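Local structure of phenolic acid decarboxylase (7AE5) at residues Glu10-Leu15 / Gly19-Val24; Gln72-Met77 / Lys87-Glu92; Gly208-Val213 / Ala233-Val238. The protein catalyses the reversible non-oxidative decarboxylation of 4-hydroxybenzoate and 3,4-dihydroxybenzoate as a UbiD-family enzyme that depends on prenylated FMN and manganese. All blocks are in the same frame, centred on the assembly; numbering follows the deposited sequence.

In the fold
The three contacts follow one another along the chain, each closing before the next opens. Contacts 1 and 2 belong to the N-terminal domain, and contact 3 to the Rift-related domain, of the FMN-binding clan. Their centres lie about 17 Å (contacts 1 and 2), 18 Å (1 and 3) and 13 Å (2 and 3) apart. Helix 71-77 joins them. It carries one half of contact 2, packs on helix 8-17 of contact 1 through Leu76, and reaches helix 211-217 of contact 3 through Met77. A probable hydrogen bond, Gln20 NE2 to Asn73 OD1, also ties contact 1 to contact 2. Phe11 of contact 1 touches Pro211 of contact 3. The contacts touch one another where the N-terminal domain meets the helices of the Rift-related domain.

Contact 1: Glu10-Leu15 / Gly19-Val24; sequences EFLEVL and GQLIRV
Leu21 lays its CD1 methyl against helix 8-17, where it meets Leu12 CD2 at 3.6 Å. The same methyl also lies 3.3 Å from the carbonyl oxygen Leu12 O. The Leu21 side chain gets there because CG is anti to the backbone N (chi1 -164°), which turns the branch toward the helix. Leu21 CB rests 4.2 Å from Leu15 CB. Leu15 in turn sends CD2 to Gln20 CB, 4.0 Å away, and these two side chains cross at about a right angle. The polar link is a single backbone bond, Gln20 N to Leu15 O, 2.7 Å long and fairly straight at 160°. Gly19, with positive phi, closes the helix in a Schellman motif, and the chain then turns into strand 21-24. The amide of Gln20 points elsewhere: its NE2 bonds to Asn73 OD1 and Asn47 O. Phe52 of the neighbouring strand 50-53 packs against both Leu12 and Leu21. The contact is thus mostly apolar, with a short backbone bond at the turn. Its chemistry implies that the leucines pack one side of the helix on strand 21-24, the outermost strand of its sheet within this chain, while Leu15 O finds its donor just past the helix end.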
ATOM      1  N   GLU C  10     -52.141  15.029 -18.580  1.00 74.68           N
ATOM      2  CA  GLU C  10     -52.135  13.841 -19.424  1.00 76.34           C
ATOM      3  C   GLU C  10     -51.246  12.757 -18.830  1.00 74.65           C
ATOM      4  O   GLU C  10     -51.613  11.576 -18.821  1.00 75.82           O
ATOM      5  CB  GLU C  10     -51.675  14.197 -20.837  1.00 78.01           C
ATOM      6  CG  GLU C  10     -52.753  14.827 -21.706  1.00 80.85           C
ATOM      7  CD  GLU C  10     -52.199  15.393 -23.001  1.00 82.46           C
ATOM      8  OE1 GLU C  10     -51.088  14.986 -23.401  1.00 82.02           O
ATOM      9  OE2 GLU C  10     -52.875  16.246 -23.617  1.00 84.49           O
ATOM     10  N   PHE C  11     -50.077  13.144 -18.314  1.00 61.58           N
ATOM     11  CA  PHE C  11     -49.180  12.172 -17.697  1.00 59.86           C
ATOM     12  C   PHE C  11     -49.768  11.617 -16.407  1.00 59.00           C
ATOM     13  O   PHE C  11     -49.619  10.425 -16.114  1.00 59.09           O
ATOM     14  CB  PHE C  11     -47.818  12.812 -17.435  1.00 57.58           C
ATOM     15  CG  PHE C  11     -46.801  11.859 -16.877  1.00 55.98           C
ATOM     16  CD1 PHE C  11     -46.440  10.721 -17.579  1.00 57.31           C
ATOM     17  CD2 PHE C  11     -46.203  12.102 -15.652  1.00 53.46           C
ATOM     18  CE1 PHE C  11     -45.505   9.843 -17.069  1.00 56.11           C
ATOM     19  CE2 PHE C  11     -45.265  11.229 -15.138  1.00 52.17           C
ATOM     20  CZ  PHE C  11     -44.915  10.097 -15.846  1.00 53.48           C
ATOM     21  N   LEU C  12     -50.441  12.465 -15.626  1.00 58.51           N
ATOM     22  CA  LEU C  12     -51.012  12.014 -14.361  1.00 58.04           C
ATOM     23  C   LEU C  12     -52.083  10.953 -14.587  1.00 60.59           C
ATOM     24  O   LEU C  12     -52.138   9.951 -13.864  1.00 60.57           O
ATOM     25  CB  LEU C  12     -51.590  13.205 -13.597  1.00 57.69           C
ATOM     26  CG  LEU C  12     -50.600  14.091 -12.835  1.00 55.21           C
ATOM     27  CD1 LEU C  12     -51.339  15.113 -11.981  1.00 55.53           C
ATOM     28  CD2 LEU C  12     -49.654  13.257 -11.985  1.00 53.19           C
ATOM     29  N   GLU C  13     -52.941  11.152 -15.590  1.00 63.59           N
ATOM     30  CA  GLU C  13     -54.000  10.183 -15.854  1.00 66.48           C
ATOM     31  C   GLU C  13     -53.432   8.876 -16.391  1.00 67.26           C
ATOM     32  O   GLU C  13     -53.946   7.796 -16.079  1.00 68.89           O
ATOM     33  CB  GLU C  13     -55.020  10.771 -16.830  1.00 69.19           C
ATOM     34  N   VAL C  14     -52.378   8.953 -17.205  1.00 66.02           N
ATOM     35  CA  VAL C  14     -51.686   7.742 -17.635  1.00 66.75           C
ATOM     36  C   VAL C  14     -51.113   7.009 -16.429  1.00 64.85           C
ATOM     37  O   VAL C  14     -51.205   5.779 -16.330  1.00 66.35           O
ATOM     38  CB  VAL C  14     -50.595   8.087 -18.665  1.00 66.39           C
ATOM     39  CG1 VAL C  14     -49.635   6.920 -18.841  1.00 66.61           C
ATOM     40  CG2 VAL C  14     -51.228   8.465 -19.993  1.00 69.25           C
ATOM     41  N   LEU C  15     -50.530   7.756 -15.488  1.00 62.51           N
ATOM     42  CA  LEU C  15     -49.992   7.149 -14.274  1.00 61.43           C
ATOM     43  C   LEU C  15     -51.086   6.441 -13.484  1.00 61.69           C
ATOM     44  O   LEU C  15     -50.912   5.297 -13.048  1.00 62.32           O
ATOM     45  CB  LEU C  15     -49.318   8.214 -13.408  1.00 57.96           C
ATOM     46  CG  LEU C  15     -47.949   8.764 -13.816  1.00 55.22           C
ATOM     47  CD1 LEU C  15     -47.477   9.782 -12.791  1.00 52.53           C
ATOM     48  CD2 LEU C  15     -46.932   7.649 -13.966  1.00 56.29           C
ATOM     49  N   GLY C  19     -51.827   2.300 -12.589  1.00 67.96           N
ATOM     50  CA  GLY C  19     -51.672   1.976 -11.186  1.00 66.83           C
ATOM     51  C   GLY C  19     -50.501   2.640 -10.505  1.00 62.95           C
ATOM     52  O   GLY C  19     -50.007   2.121  -9.499  1.00 62.08           O
ATOM     53  N   GLN C  20     -50.039   3.780 -11.018  1.00 60.87           N
ATOM     54  CA  GLN C  20     -48.876   4.472 -10.478  1.00 58.88           C
ATOM     55  C   GLN C  20     -49.238   5.829  -9.881  1.00 58.08           C
ATOM     56  O   GLN C  20     -48.407   6.740  -9.851  1.00 57.76           O
ATOM     57  CB  GLN C  20     -47.808   4.633 -11.559  1.00 59.72           C
ATOM     58  CG  GLN C  20     -47.104   3.339 -11.918  1.00 60.14           C
ATOM     59  CD  GLN C  20     -46.529   2.639 -10.704  1.00 58.74           C
ATOM     60  OE1 GLN C  20     -46.869   1.492 -10.415  1.00 59.15           O
ATOM     61  NE2 GLN C  20     -45.655   3.330  -9.982  1.00 57.25           N
ATOM     62  N   LEU C  21     -50.469   5.976  -9.395  1.00 65.20           N
ATOM     63  CA  LEU C  21     -50.894   7.228  -8.781  1.00 63.99           C
ATOM     64  C   LEU C  21     -51.931   6.929  -7.708  1.00 65.01           C
ATOM     65  O   LEU C  21     -52.871   6.164  -7.944  1.00 67.71           O
ATOM     66  CB  LEU C  21     -51.455   8.197  -9.831  1.00 64.40           C
ATOM     67  CG  LEU C  21     -51.611   9.673  -9.448  1.00 63.02           C
ATOM     68  CD1 LEU C  21     -51.634  10.527 -10.699  1.00 63.33           C
ATOM     69  CD2 LEU C  21     -52.875   9.922  -8.633  1.00 64.64           C
ATOM     70  N   ILE C  22     -51.754   7.540  -6.540  1.00 71.49           N
ATOM     71  CA  ILE C  22     -52.651   7.374  -5.404  1.00 73.08           C
ATOM     72  C   ILE C  22     -53.359   8.697  -5.144  1.00 73.35           C
ATOM     73  O   ILE C  22     -52.743   9.767  -5.215  1.00 71.36           O
ATOM     74  CB  ILE C  22     -51.888   6.904  -4.150  1.00 71.90           C
ATOM     75  CG1 ILE C  22     -51.200   5.564  -4.418  1.00 71.95           C
ATOM     76  CG2 ILE C  22     -52.820   6.798  -2.953  1.00 73.92           C
ATOM     77  CD1 ILE C  22     -52.161   4.424  -4.649  1.00 75.21           C
ATOM     78  N   ARG C  23     -54.655   8.620  -4.854  1.00 76.30           N
ATOM     79  CA  ARG C  23     -55.463   9.778  -4.494  1.00 77.33           C
ATOM     80  C   ARG C  23     -55.754   9.718  -3.000  1.00 78.31           C
ATOM     81  O   ARG C  23     -56.378   8.764  -2.524  1.00 80.68           O
ATOM     82  CB  ARG C  23     -56.765   9.809  -5.292  1.00 80.39           C
ATOM     83  CG  ARG C  23     -56.593  10.172  -6.757  1.00 79.79           C
ATOM     84  CD  ARG C  23     -57.616  11.206  -7.199  1.00 81.68           C
ATOM     85  NE  ARG C  23     -57.169  11.956  -8.366  1.00 80.45           N
ATOM     86  CZ  ARG C  23     -57.430  11.621  -9.623  1.00 81.66           C
ATOM     87  NH1 ARG C  23     -58.156  10.555  -9.918  1.00 84.18           N
ATOM     88  NH2 ARG C  23     -56.956  12.378 -10.609  1.00 80.64           N
ATOM     89  N   VAL C  24     -55.303  10.731  -2.271  1.00 71.85           N
ATOM     90  CA  VAL C  24     -55.506  10.816  -0.826  1.00 72.91           C
ATOM     91  C   VAL C  24     -56.760  11.658  -0.621  1.00 75.80           C
ATOM     92  O   VAL C  24     -56.703  12.883  -0.503  1.00 75.35           O
ATOM     93  CB  VAL C  24     -54.291  11.405  -0.119  1.00 70.16           C
ATOM     94  CG1 VAL C  24     -54.418  11.231   1.383  1.00 71.50           C
ATOM     95  CG2 VAL C  24     -53.024  10.752  -0.643  1.00 67.29           C
TER

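Contact 2: Gln72-Met77 / Lys87-Glu92; sequences QNHALM and KDQFYE
Gln89 reaches from helix 86-96 to helix 71-77 and puts its amide against His74 and Ala75. The tight part is the bond from His74 ND1 to Gln89 OE1, only 2.6 Å long but bent, with an N-H...O angle of 142°. Seen from the oxygen, the donor lies almost in line with the C=O bond. OE1 sits at the edge of the imidazole, tilted 22° from its plane, and the ring and amide planes are 39° apart. Beyond CG the Gln89 chain is extended, which carries the amide across to the facing helix. There NE2 of Gln89 lies 3.5 Å from Ala75 CB, so the amide lies beside the backbone of helix 71-77. Gln89 NE2 also donates to Trp71 O and Thr84 O, so both ends of the buried amide are satisfied and its rotation is fixed. Met77 CE sits over the rim of one face of the His74 ring, 3.5 Å above its plane, and Trp71 meets the ring edge-to-face. Leu323 of helix 323-336 also touches His74 and Gln89.

The loose side is toward the start of helix 86-96, at Lys87 and Asp88. Asp88 is exposed and Lys87 partly so, and neither touches segment 72-77. The arrangement is a polar helix-helix contact in the N-terminal domain of a UbiD-family enzyme, bridged by one glutamine amide and away from the metal and flavin sites.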
ATOM      1  N   GLN C  72     -41.005   2.746 -12.936  1.00 49.78           N
ATOM      2  CA  GLN C  72     -42.271   2.620 -13.648  1.00 51.77           C
ATOM      3  C   GLN C  72     -42.727   3.975 -14.175  1.00 51.93           C
ATOM      4  O   GLN C  72     -43.076   4.109 -15.354  1.00 53.12           O
ATOM      5  CB  GLN C  72     -43.336   2.007 -12.735  1.00 53.17           C
ATOM      6  CG  GLN C  72     -43.225   0.498 -12.551  1.00 54.05           C
ATOM      7  CD  GLN C  72     -41.993   0.089 -11.765  1.00 52.24           C
ATOM      8  OE1 GLN C  72     -41.486   0.850 -10.941  1.00 50.63           O
ATOM      9  NE2 GLN C  72     -41.507  -1.122 -12.014  1.00 52.65           N
ATOM     10  N   ASN C  73     -42.724   4.995 -13.311  1.00 45.10           N
ATOM     11  CA  ASN C  73     -43.082   6.342 -13.746  1.00 45.21           C
ATOM     12  C   ASN C  73     -42.096   6.863 -14.784  1.00 44.90           C
ATOM     13  O   ASN C  73     -42.488   7.547 -15.737  1.00 45.62           O
ATOM     14  CB  ASN C  73     -43.130   7.284 -12.543  1.00 44.27           C
ATOM     15  CG  ASN C  73     -44.132   6.843 -11.497  1.00 45.21           C
ATOM     16  OD1 ASN C  73     -44.637   5.722 -11.537  1.00 46.46           O
ATOM     17  ND2 ASN C  73     -44.417   7.724 -10.545  1.00 44.87           N
ATOM     18  N   HIS C  74     -40.809   6.555 -14.606  1.00 44.28           N
ATOM     19  CA  HIS C  74     -39.797   6.958 -15.577  1.00 45.58           C
ATOM     20  C   HIS C  74     -40.040   6.300 -16.928  1.00 46.48           C
ATOM     21  O   HIS C  74     -39.913   6.948 -17.974  1.00 47.55           O
ATOM     22  CB  HIS C  74     -38.408   6.603 -15.046  1.00 45.85           C
ATOM     23  CG  HIS C  74     -37.285   7.293 -15.756  1.00 47.31           C
ATOM     24  ND1 HIS C  74     -36.823   6.889 -16.990  1.00 48.47           N
ATOM     25  CD2 HIS C  74     -36.518   8.349 -15.395  1.00 47.37           C
ATOM     26  CE1 HIS C  74     -35.825   7.671 -17.363  1.00 48.62           C
ATOM     27  NE2 HIS C  74     -35.621   8.567 -16.413  1.00 47.69           N
ATOM     28  N   ALA C  75     -40.389   5.011 -16.926  1.00 49.94           N
ATOM     29  CA  ALA C  75     -40.690   4.317 -18.173  1.00 50.62           C
ATOM     30  C   ALA C  75     -41.880   4.955 -18.877  1.00 51.32           C
ATOM     31  O   ALA C  75     -41.833   5.229 -20.081  1.00 52.37           O
ATOM     32  CB  ALA C  75     -40.956   2.837 -17.899  1.00 50.37           C
ATOM     33  N   LEU C  76     -42.961   5.204 -18.132  1.00 45.94           N
ATOM     34  CA  LEU C  76     -44.132   5.843 -18.721  1.00 47.85           C
ATOM     35  C   LEU C  76     -43.820   7.254 -19.197  1.00 47.34           C
ATOM     36  O   LEU C  76     -44.433   7.733 -20.158  1.00 49.08           O
ATOM     37  CB  LEU C  76     -45.280   5.866 -17.713  1.00 48.49           C
ATOM     38  CG  LEU C  76     -45.784   4.503 -17.239  1.00 49.52           C
ATOM     39  CD1 LEU C  76     -46.684   4.663 -16.026  1.00 49.77           C
ATOM     40  CD2 LEU C  76     -46.514   3.781 -18.360  1.00 52.12           C
ATOM     41  N   MET C  77     -42.877   7.933 -18.538  1.00 49.73           N
ATOM     42  CA  MET C  77     -42.488   9.270 -18.974  1.00 49.54           C
ATOM     43  C   MET C  77     -42.017   9.252 -20.421  1.00 50.69           C
ATOM     44  O   MET C  77     -42.377  10.132 -21.210  1.00 51.53           O
ATOM     45  CB  MET C  77     -41.398   9.826 -18.057  1.00 49.34           C
ATOM     46  CG  MET C  77     -40.666  11.036 -18.617  1.00 49.86           C
ATOM     47  SD  MET C  77     -39.329  11.621 -17.557  1.00 49.44           S
ATOM     48  CE  MET C  77     -37.971  10.598 -18.123  1.00 50.49           C
ATOM     49  N   LYS C  87     -31.990  -0.728 -17.847  1.00 39.79           N
ATOM     50  CA  LYS C  87     -31.051  -0.798 -18.962  1.00 40.85           C
ATOM     51  C   LYS C  87     -31.743  -0.472 -20.281  1.00 42.31           C
ATOM     52  O   LYS C  87     -31.210   0.281 -21.105  1.00 43.50           O
ATOM     53  CB  LYS C  87     -30.409  -2.184 -19.017  1.00 40.61           C
ATOM     54  CG  LYS C  87     -29.596  -2.454 -20.275  1.00 42.00           C
ATOM     55  CD  LYS C  87     -28.981  -3.847 -20.235  1.00 41.74           C
ATOM     56  CE  LYS C  87     -27.592  -3.875 -20.859  1.00 42.57           C
ATOM     57  NZ  LYS C  87     -27.219  -5.246 -21.351  1.00 43.02           N
ATOM     58  N   ASP C  88     -32.938  -1.028 -20.496  1.00 46.54           N
ATOM     59  CA  ASP C  88     -33.659  -0.756 -21.737  1.00 47.77           C
ATOM     60  C   ASP C  88     -34.129   0.691 -21.797  1.00 48.31           C
ATOM     61  O   ASP C  88     -34.160   1.293 -22.877  1.00 49.80           O
ATOM     62  CB  ASP C  88     -34.838  -1.716 -21.884  1.00 47.18           C
ATOM     63  CG  ASP C  88     -34.424  -3.061 -22.448  1.00 47.31           C
ATOM     64  OD1 ASP C  88     -35.196  -4.031 -22.303  1.00 46.87           O
ATOM     65  OD2 ASP C  88     -33.325  -3.152 -23.036  1.00 48.01           O
ATOM     66  N   GLN C  89     -34.504   1.267 -20.651  1.00 40.16           N
ATOM     67  CA  GLN C  89     -34.795   2.698 -20.612  1.00 40.28           C
ATOM     68  C   GLN C  89     -33.557   3.511 -20.956  1.00 40.94           C
ATOM     69  O   GLN C  89     -33.650   4.565 -21.597  1.00 42.02           O
ATOM     70  CB  GLN C  89     -35.326   3.100 -19.233  1.00 39.02           C
ATOM     71  CG  GLN C  89     -36.646   2.460 -18.833  1.00 40.03           C
ATOM     72  CD  GLN C  89     -37.264   3.127 -17.615  1.00 39.27           C
ATOM     73  OE1 GLN C  89     -37.321   4.353 -17.527  1.00 38.72           O
ATOM     74  NE2 GLN C  89     -37.727   2.319 -16.667  1.00 39.41           N
ATOM     75  N   PHE C  90     -32.383   3.033 -20.536  1.00 39.33           N
ATOM     76  CA  PHE C  90     -31.135   3.726 -20.839  1.00 39.54           C
ATOM     77  C   PHE C  90     -30.849   3.716 -22.337  1.00 41.54           C
ATOM     78  O   PHE C  90     -30.393   4.723 -22.893  1.00 41.91           O
ATOM     79  CB  PHE C  90     -29.994   3.082 -20.049  1.00 38.27           C
ATOM     80  CG  PHE C  90     -28.618   3.441 -20.542  1.00 38.46           C
ATOM     81  CD1 PHE C  90     -27.973   4.569 -20.065  1.00 37.22           C
ATOM     82  CD2 PHE C  90     -27.956   2.628 -21.451  1.00 39.68           C
ATOM     83  CE1 PHE C  90     -26.706   4.896 -20.506  1.00 36.89           C
ATOM     84  CE2 PHE C  90     -26.690   2.952 -21.896  1.00 39.76           C
ATOM     85  CZ  PHE C  90     -26.063   4.088 -21.421  1.00 38.14           C
ATOM     86  N   TYR C  91     -31.117   2.592 -23.005  1.00 49.11           N
ATOM     87  CA  TYR C  91     -30.854   2.506 -24.438  1.00 51.31           C
ATOM     88  C   TYR C  91     -31.840   3.346 -25.237  1.00 52.83           C
ATOM     89  O   TYR C  91     -31.473   3.940 -26.257  1.00 54.27           O
ATOM     90  CB  TYR C  91     -30.900   1.049 -24.891  1.00 51.40           C
ATOM     91  CG  TYR C  91     -29.625   0.301 -24.606  1.00 50.95           C
ATOM     92  CD1 TYR C  91     -28.391   0.855 -24.917  1.00 51.82           C
ATOM     93  CD2 TYR C  91     -29.652  -0.953 -24.011  1.00 49.60           C
ATOM     94  CE1 TYR C  91     -27.222   0.180 -24.653  1.00 51.34           C
ATOM     95  CE2 TYR C  91     -28.488  -1.634 -23.743  1.00 49.27           C
ATOM     96  CZ  TYR C  91     -27.278  -1.063 -24.066  1.00 50.15           C
ATOM     97  OH  TYR C  91     -26.120  -1.745 -23.799  1.00 49.78           O
ATOM     98  N   GLU C  92     -33.098   3.402 -24.796  1.00 54.42           N
ATOM     99  CA  GLU C  92     -34.078   4.241 -25.475  1.00 55.16           C
ATOM    100  C   GLU C  92     -33.732   5.718 -25.326  1.00 54.25           C
ATOM    101  O   GLU C  92     -33.854   6.489 -26.284  1.00 53.90           O
ATOM    102  CB  GLU C  92     -35.478   3.953 -24.931  1.00 53.54           C
ATOM    103  CG  GLU C  92     -36.602   4.630 -25.696  1.00 53.32           C
ATOM    104  CD  GLU C  92     -36.671   4.185 -27.145  1.00 53.99           C
ATOM    105  OE1 GLU C  92     -36.431   2.988 -27.413  1.00 54.19           O
ATOM    106  OE2 GLU C  92     -36.970   5.030 -28.013  1.00 54.10           O
TER

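Contact 3: Gly208-Val213 / Ala233-Val238; sequences GNNPLV and ALQDGV
Gln235 OE1 accepts a hydrogen bond from Asn210 ND2 at 2.9 Å, with an N-H...O angle of 146°. The two amides approach from opposite directions. OE1 lies close to the amide plane of Asn210, whereas the donor stands 37° above the carbonyl plane of Gln235. The other end of each amide serves its own segment. Asn210 OD1 takes Leu212 N at 3.1 Å, a capping bond at the start of helix 211-217. Gln235 NE2 gives to Val238 O at 2.7 Å. Each amide is therefore fixed at both ends, which sets which atom is N and which is O. The trans first torsion of Asn210 (chi1 174°) lets it cap its helix and face Gln235 at once. Beside this polar pair, Leu212 CD1 packs on Leu234 CB at 3.6 Å and on Leu234 CD1 at 3.8 Å. Met77 of helix 71-77 touches Leu212, and Phe215 lies against Leu234. The side chain of Leu234 is about 10 Å from that of Glu227, a predicted manganese ligand. Asp236, with positive phi, is the C' residue of the Schellman motif that ends helix 227-234. An N-cap asparagine thus meets the C-terminal end of a second helix in the Rift-related, FMN-binding part of the fold.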
ATOM      1  N   GLY C 208     -45.437  22.507 -12.709  1.00 52.12           N
ATOM      2  CA  GLY C 208     -46.386  21.552 -13.250  1.00 53.09           C
ATOM      3  C   GLY C 208     -46.251  21.396 -14.751  1.00 54.15           C
ATOM      4  O   GLY C 208     -46.959  22.058 -15.514  1.00 55.68           O
ATOM      5  N   ASN C 209     -45.354  20.515 -15.187  1.00 56.32           N
ATOM      6  CA  ASN C 209     -44.983  20.430 -16.589  1.00 57.17           C
ATOM      7  C   ASN C 209     -45.043  18.994 -17.087  1.00 57.21           C
ATOM      8  O   ASN C 209     -45.105  18.037 -16.310  1.00 56.30           O
ATOM      9  CB  ASN C 209     -43.568  20.982 -16.826  1.00 56.46           C
ATOM     10  CG  ASN C 209     -43.497  22.487 -16.685  1.00 56.96           C
ATOM     11  OD1 ASN C 209     -44.115  23.224 -17.454  1.00 58.19           O
ATOM     12  ND2 ASN C 209     -42.732  22.953 -15.705  1.00 57.27           N
ATOM     13  N   ASN C 210     -45.037  18.875 -18.415  1.00 61.02           N
ATOM     14  CA  ASN C 210     -44.716  17.662 -19.154  1.00 61.02           C
ATOM     15  C   ASN C 210     -43.479  17.043 -18.511  1.00 59.14           C
ATOM     16  O   ASN C 210     -42.479  17.744 -18.307  1.00 58.46           O
ATOM     17  CB  ASN C 210     -44.494  18.021 -20.629  1.00 62.35           C
ATOM     18  CG  ASN C 210     -44.012  16.854 -21.483  1.00 62.36           C
ATOM     19  OD1 ASN C 210     -43.840  15.732 -21.016  1.00 61.38           O
ATOM     20  ND2 ASN C 210     -43.792  17.133 -22.762  1.00 63.55           N
ATOM     21  N   PRO C 211     -43.514  15.756 -18.151  1.00 53.29           N
ATOM     22  CA  PRO C 211     -42.356  15.161 -17.461  1.00 51.56           C
ATOM     23  C   PRO C 211     -41.050  15.269 -18.231  1.00 52.21           C
ATOM     24  O   PRO C 211     -39.981  15.278 -17.608  1.00 52.82           O
ATOM     25  CB  PRO C 211     -42.780  13.697 -17.263  1.00 51.31           C
ATOM     26  CG  PRO C 211     -43.945  13.486 -18.189  1.00 53.10           C
ATOM     27  CD  PRO C 211     -44.635  14.807 -18.252  1.00 54.16           C
ATOM     28  N   LEU C 212     -41.095  15.359 -19.563  1.00 58.77           N
ATOM     29  CA  LEU C 212     -39.856  15.507 -20.321  1.00 59.79           C
ATOM     30  C   LEU C 212     -39.280  16.908 -20.186  1.00 61.21           C
ATOM     31  O   LEU C 212     -38.062  17.090 -20.308  1.00 62.32           O
ATOM     32  CB  LEU C 212     -40.080  15.179 -21.798  1.00 59.98           C
ATOM     33  CG  LEU C 212     -39.940  13.710 -22.203  1.00 59.46           C
ATOM     34  CD1 LEU C 212     -38.594  13.149 -21.766  1.00 59.07           C
ATOM     35  CD2 LEU C 212     -41.081  12.886 -21.654  1.00 59.55           C
ATOM     36  N   VAL C 213     -40.128  17.908 -19.943  1.00 51.30           N
ATOM     37  CA  VAL C 213     -39.634  19.264 -19.732  1.00 51.20           C
ATOM     38  C   VAL C 213     -38.845  19.340 -18.431  1.00 50.36           C
ATOM     39  O   VAL C 213     -37.730  19.873 -18.391  1.00 51.42           O
ATOM     40  CB  VAL C 213     -40.799  20.267 -19.746  1.00 52.51           C
ATOM     41  CG1 VAL C 213     -40.319  21.644 -19.310  1.00 52.22           C
ATOM     42  CG2 VAL C 213     -41.428  20.322 -21.126  1.00 54.43           C
ATOM     43  N   ALA C 233     -36.596  16.105 -28.952  1.00 65.76           N
ATOM     44  CA  ALA C 233     -35.757  14.953 -29.260  1.00 65.26           C
ATOM     45  C   ALA C 233     -36.062  13.787 -28.329  1.00 63.82           C
ATOM     46  O   ALA C 233     -36.039  12.624 -28.749  1.00 63.43           O
ATOM     47  CB  ALA C 233     -34.281  15.340 -29.175  1.00 66.25           C
ATOM     48  N   LEU C 234     -36.356  14.078 -27.059  1.00 66.59           N
ATOM     49  CA  LEU C 234     -36.720  13.024 -26.121  1.00 65.22           C
ATOM     50  C   LEU C 234     -38.123  12.488 -26.373  1.00 65.56           C
ATOM     51  O   LEU C 234     -38.447  11.392 -25.904  1.00 64.90           O
ATOM     52  CB  LEU C 234     -36.603  13.534 -24.686  1.00 65.30           C
ATOM     53  CG  LEU C 234     -35.232  14.078 -24.282  1.00 66.98           C
ATOM     54  CD1 LEU C 234     -35.198  14.385 -22.795  1.00 67.00           C
ATOM     55  CD2 LEU C 234     -34.131  13.096 -24.657  1.00 67.14           C
ATOM     56  N   GLN C 235     -38.960  13.233 -27.096  1.00 63.48           N
ATOM     57  CA  GLN C 235     -40.276  12.765 -27.502  1.00 64.83           C
ATOM     58  C   GLN C 235     -40.245  12.045 -28.845  1.00 66.07           C
ATOM     59  O   GLN C 235     -41.265  12.008 -29.544  1.00 67.75           O
ATOM     60  CB  GLN C 235     -41.262  13.935 -27.549  1.00 66.17           C
ATOM     61  CG  GLN C 235     -41.450  14.631 -26.210  1.00 65.08           C
ATOM     62  CD  GLN C 235     -42.529  15.696 -26.245  1.00 66.47           C
ATOM     63  OE1 GLN C 235     -43.336  15.806 -25.322  1.00 66.21           O
ATOM     64  NE2 GLN C 235     -42.549  16.488 -27.312  1.00 68.02           N
ATOM     65  N   ASP C 236     -39.091  11.486 -29.219  1.00 74.96           N
ATOM     66  CA  ASP C 236     -38.925  10.716 -30.450  1.00 75.98           C
ATOM     67  C   ASP C 236     -39.263  11.539 -31.691  1.00 78.10           C
ATOM     68  O   ASP C 236     -39.785  11.011 -32.676  1.00 79.54           O
ATOM     69  CB  ASP C 236     -39.754   9.429 -30.416  1.00 76.12           C
ATOM     70  CG  ASP C 236     -39.025   8.251 -31.033  1.00 75.80           C
ATOM     71  OD1 ASP C 236     -39.645   7.178 -31.182  1.00 76.11           O
ATOM     72  OD2 ASP C 236     -37.830   8.401 -31.369  1.00 75.29           O
ATOM     73  N   GLY C 237     -38.965  12.835 -31.657  1.00 78.24           N
ATOM     74  CA  GLY C 237     -39.150  13.683 -32.817  1.00 80.24           C
ATOM     75  C   GLY C 237     -40.486  14.381 -32.914  1.00 81.77           C
ATOM     76  O   GLY C 237     -40.890  14.757 -34.020  1.00 83.75           O
ATOM     77  N   VAL C 238     -41.184  14.569 -31.803  1.00 67.59           N
ATOM     78  CA  VAL C 238     -42.468  15.261 -31.773  1.00 68.97           C
ATOM     79  C   VAL C 238     -42.259  16.606 -31.086  1.00 68.51           C
ATOM     80  O   VAL C 238     -41.932  16.639 -29.891  1.00 66.74           O
ATOM     81  CB  VAL C 238     -43.547  14.434 -31.055  1.00 68.68           C
ATOM     82  CG1 VAL C 238     -44.828  15.244 -30.917  1.00 70.04           C
ATOM     83  CG2 VAL C 238     -43.808  13.139 -31.808  1.00 69.34           C
TER